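Local coordinates for protein Bd3460 (Bdellovibrio bacteriovorus, PDB 5CEC) that binds the predatory endopeptidase Bd3459 as its ankyrin-repeat immunity protein, probably protecting the predator from its own enzyme during cell invasion, at residues Phe102-Thr105 with Val111-Glu114; Asp202-Lys205 with Asp211-Lys214. All blocks are in the same frame, centred on the assembly; numbering follows the deposited sequence.

Contact 1 of 2, residues Phe102-Thr105 with Val111-Glu114; sequences FAVT and VAEE
Val111 opens the contact by laying one methyl branch against Ala103. The touching atom is Val111 CG1, 3.7 Å from Ala103 CB. Its torsion explains this: CG1 stands anti to the backbone N (chi1 169°) and beside the carbonyl carbon. The CB of Val111 backs up the same methyl, 4.1 Å from Ala103 CB. The side chain of Val111 also packs on Ala71 and Val79 of the preceding helices, so it fills a junction between neighbouring helix pairs.

Ala112 comes next and is where the backbones draw closest, with 5.4 Å between the CA atoms of Ala103 and Ala112. The Ala103 methyl sits over one face of the peptide that joins Val111 to Ala112. It stands almost directly above the amide nitrogen, with 3.9 Å from Ala103 CB to Ala112 N. The two alanine methyls lie a little farther apart, at 4.2 Å from CB to CB. Ala112 CB has a tighter neighbour in Val104, whose CG2 approaches to 3.7 Å. The Val104 side chain also packs on Leu134 and Arg137 of helix 134-141.

Glu113 turns to the next helix pair, where its carboxylate is hydrogen-bonded to the hydroxyls of Thr145 and Ser148. The four touching residues are all buried, and their contact across the segments is apolar. Small residues at the centre let the helices come close, while the valines pack to both neighbouring pairs. This is the helix-turn-helix core of an ankyrin repeat, within the predicted repeat 95-127, stacked between the units before and after it.

Contact 2 of 2, residues Asp202-Lys205 with Asp211-Lys214; sequences DVAK and DTAK
The flat group facing Ala204 is the backbone peptide joining Thr212 to Ala213. The Ala204 methyl covers one face of it, nearly straight above the amide nitrogen. At the same end of the peptide, Ala204 CB lies 3.8 Å from Ala213 CA. The two methyls meet at 3.9 Å between Ala204 CB and Ala213 CB. On one flank, Thr212 OG1 comes to 3.5 Å from Ala204 CB. This is a van der Waals touch. The hydroxyl has its polar partner elsewhere, in a hydrogen bond with Ala172 O of helix 167-174. With chi1 at 58°, OG1 sits between the backbone N and the carbonyl carbon, and from there it reaches both the Ala204 methyl and Ala172 O. On the other flank, the aliphatic root of Lys205 brushes the Ala213 methyl, with 4.2 Å from Lys205 CG to Ala213 CB. The rest of that lysine chain runs on extended.

The backbones are close, with the CA atoms of Ala204 and Ala213 5.1 Å apart. Helices 200-206 and 210-218 thus form a tight pair at the C-terminal end of the ankyrin stack. The chemistry implies that shape, through small methyls, joins these two helices here. The polar bond of Thr212 instead ties helix 210-218 to the previous helix pair.

Both contacts join the two helices of one ankyrin-type pair, and each puts an alanine methyl over a backbone peptide of the second helix. The buried areas are almost equal. Their places differ. The centre of contact 1 lies mid-stack, about 6 Å from the centre of the chain; that of contact 2 lies about 25 Å from it, near the C-terminal end. Their centres are about 30 Å apart and their nearest atoms about 20 Å, so the two do not touch. At 102-105 with 111-114, buried valines flank the alanines and face helix pairs before and after. At 202-205 with 211-214, a hydrogen-bonded threonine and an exposed lysine take those flanking places, and the contact is partly buried.

Contact 1 of 2, residues Phe102-Thr105 with Val111-Glu114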
loop_
_atom_site.group_PDB
_atom_site.type_symbol
_atom_site.label_atom_id
_atom_site.label_comp_id
_atom_site.label_asym_id
_atom_site.label_seq_id
_atom_site.Cartn_x
_atom_site.Cartn_y
_atom_site.Cartn_z
ATOM N N PHE B 102 17.244 6.027 2.568
ATOM C CA PHE B 102 15.823 5.991 2.953
ATOM C C PHE B 102 14.954 5.408 1.857
ATOM O O PHE B 102 14.076 4.594 2.132
ATOM C CB PHE B 102 15.308 7.368 3.349
ATOM C CG PHE B 102 15.593 7.733 4.762
ATOM C CD1 PHE B 102 14.787 7.230 5.756
ATOM C CD2 PHE B 102 16.663 8.563 5.131
ATOM C CE1 PHE B 102 15.022 7.518 7.081
ATOM C CE2 PHE B 102 16.866 8.879 6.475
ATOM C CZ PHE B 102 16.039 8.353 7.434
ATOM N N ALA B 103 15.207 5.802 0.613
ATOM C CA ALA B 103 14.390 5.332 -0.500
ATOM C C ALA B 103 14.562 3.827 -0.676
ATOM O O ALA B 103 13.581 3.088 -0.739
ATOM C CB ALA B 103 14.761 6.056 -1.778
ATOM N N VAL B 104 15.802 3.364 -0.790
ATOM C CA VAL B 104 16.050 1.938 -1.010
ATOM C C VAL B 104 15.476 1.117 0.122
ATOM O O VAL B 104 14.763 0.117 -0.102
ATOM C CB VAL B 104 17.556 1.687 -1.227
ATOM C CG1 VAL B 104 17.895 0.217 -1.113
ATOM C CG2 VAL B 104 17.935 2.256 -2.594
ATOM N N THR B 105 15.758 1.511 1.362
ATOM C CA THR B 105 15.346 0.694 2.499
ATOM C C THR B 105 13.839 0.690 2.728
ATOM O O THR B 105 13.334 -0.238 3.356
ATOM C CB THR B 105 16.035 1.115 3.803
ATOM O OG1 THR B 105 15.725 2.468 4.082
ATOM C CG2 THR B 105 17.556 0.923 3.728
ATOM N N VAL B 111 11.928 6.372 -6.528
ATOM C CA VAL B 111 12.647 7.473 -5.931
ATOM C C VAL B 111 14.148 7.199 -5.981
ATOM O O VAL B 111 14.958 8.085 -6.314
ATOM C CB VAL B 111 12.177 7.751 -4.490
ATOM C CG1 VAL B 111 13.120 8.727 -3.812
ATOM C CG2 VAL B 111 10.755 8.300 -4.475
ATOM N N ALA B 112 14.531 5.977 -5.664
ATOM C CA ALA B 112 15.956 5.627 -5.667
ATOM C C ALA B 112 16.526 5.889 -7.075
ATOM O O ALA B 112 17.620 6.477 -7.204
ATOM C CB ALA B 112 16.168 4.166 -5.284
ATOM N N GLU B 113 15.818 5.444 -8.121
ATOM C CA GLU B 113 16.284 5.691 -9.479
ATOM C C GLU B 113 16.442 7.158 -9.781
ATOM O O GLU B 113 17.437 7.546 -10.400
ATOM C CB GLU B 113 15.396 5.022 -10.532
ATOM C CG GLU B 113 15.492 3.504 -10.510
ATOM C CD GLU B 113 16.860 3.037 -10.924
ATOM O OE1 GLU B 113 17.210 3.185 -12.112
ATOM O OE2 GLU B 113 17.612 2.604 -10.040
ATOM N N GLU B 114 15.470 7.957 -9.349
ATOM C CA GLU B 114 15.513 9.399 -9.536
ATOM C C GLU B 114 16.742 9.978 -8.865
ATOM O O GLU B 114 17.418 10.817 -9.440
ATOM C CB GLU B 114 14.235 10.042 -8.991
ATOM C CG GLU B 114 14.099 11.535 -9.259
ATOM C CD GLU B 114 13.794 11.894 -10.706
ATOM O OE1 GLU B 114 13.356 11.023 -11.491
ATOM O OE2 GLU B 114 13.996 13.074 -11.046
#

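Contact 2 of 2, residues Asp202-Lys205 with Asp211-Lys214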
loop_
_atom_site.group_PDB
_atom_site.type_symbol
_atom_site.label_atom_id
_atom_site.label_comp_id
_atom_site.label_asym_id
_atom_site.label_seq_id
_atom_site.Cartn_x
_atom_site.Cartn_y
_atom_site.Cartn_z
ATOM N N ASP B 202 28.526 -21.742 3.021
ATOM C CA ASP B 202 28.378 -22.064 4.436
ATOM C C ASP B 202 27.077 -21.422 4.972
ATOM O O ASP B 202 26.321 -22.056 5.717
ATOM C CB ASP B 202 29.552 -21.550 5.270
ATOM C CG ASP B 202 30.816 -22.347 5.083
ATOM O OD1 ASP B 202 30.768 -23.543 4.715
ATOM O OD2 ASP B 202 31.874 -21.764 5.367
ATOM N N VAL B 203 26.827 -20.162 4.640
ATOM C CA VAL B 203 25.658 -19.494 5.221
ATOM C C VAL B 203 24.358 -19.966 4.590
ATOM O O VAL B 203 23.317 -19.961 5.234
ATOM C CB VAL B 203 25.777 -17.944 5.277
ATOM C CG1 VAL B 203 27.071 -17.539 5.953
ATOM C CG2 VAL B 203 25.626 -17.287 3.924
ATOM N N ALA B 204 24.394 -20.357 3.307
ATOM C CA ALA B 204 23.228 -20.999 2.710
ATOM C C ALA B 204 22.819 -22.267 3.457
ATOM O O ALA B 204 21.658 -22.467 3.743
ATOM C CB ALA B 204 23.472 -21.322 1.259
ATOM N N LYS B 205 23.797 -23.112 3.717
ATOM C CA LYS B 205 23.541 -24.340 4.447
ATOM C C LYS B 205 22.988 -24.052 5.833
ATOM O O LYS B 205 22.014 -24.642 6.253
ATOM C CB LYS B 205 24.819 -25.144 4.601
ATOM C CG LYS B 205 25.431 -25.686 3.339
ATOM C CD LYS B 205 26.679 -26.458 3.738
ATOM C CE LYS B 205 27.445 -26.979 2.568
ATOM N NZ LYS B 205 28.746 -27.505 3.086
ATOM N N ASP B 211 18.061 -24.673 -2.119
ATOM C CA ASP B 211 18.277 -24.346 -3.526
ATOM C C ASP B 211 19.534 -23.502 -3.760
ATOM O O ASP B 211 20.250 -23.754 -4.714
ATOM C CB ASP B 211 17.061 -23.637 -4.118
ATOM C CG ASP B 211 15.836 -24.507 -4.174
ATOM O OD1 ASP B 211 15.976 -25.724 -4.342
ATOM O OD2 ASP B 211 14.718 -23.962 -4.038
ATOM N N THR B 212 19.795 -22.496 -2.920
ATOM C CA THR B 212 21.014 -21.732 -3.090
ATOM C C THR B 212 22.259 -22.525 -2.671
ATOM O O THR B 212 23.318 -22.358 -3.286
ATOM C CB THR B 212 21.017 -20.405 -2.322
ATOM O OG1 THR B 212 20.828 -20.691 -0.945
ATOM C CG2 THR B 212 19.951 -19.428 -2.858
ATOM N N ALA B 213 22.135 -23.411 -1.675
ATOM C CA ALA B 213 23.292 -24.199 -1.255
ATOM C C ALA B 213 23.697 -25.121 -2.401
ATOM O O ALA B 213 24.880 -25.218 -2.742
ATOM C CB ALA B 213 23.010 -25.001 0.013
ATOM N N LYS B 214 22.713 -25.805 -2.990
ATOM C CA LYS B 214 22.986 -26.684 -4.129
ATOM C C LYS B 214 23.671 -25.913 -5.245
ATOM O O LYS B 214 24.682 -26.350 -5.796
ATOM C CB LYS B 214 21.675 -27.281 -4.664
ATOM C CG LYS B 214 21.097 -28.368 -3.800
ATOM C CD LYS B 214 19.744 -28.872 -4.300
ATOM C CE LYS B 214 19.016 -29.658 -3.202
ATOM N NZ LYS B 214 17.867 -30.500 -3.657
#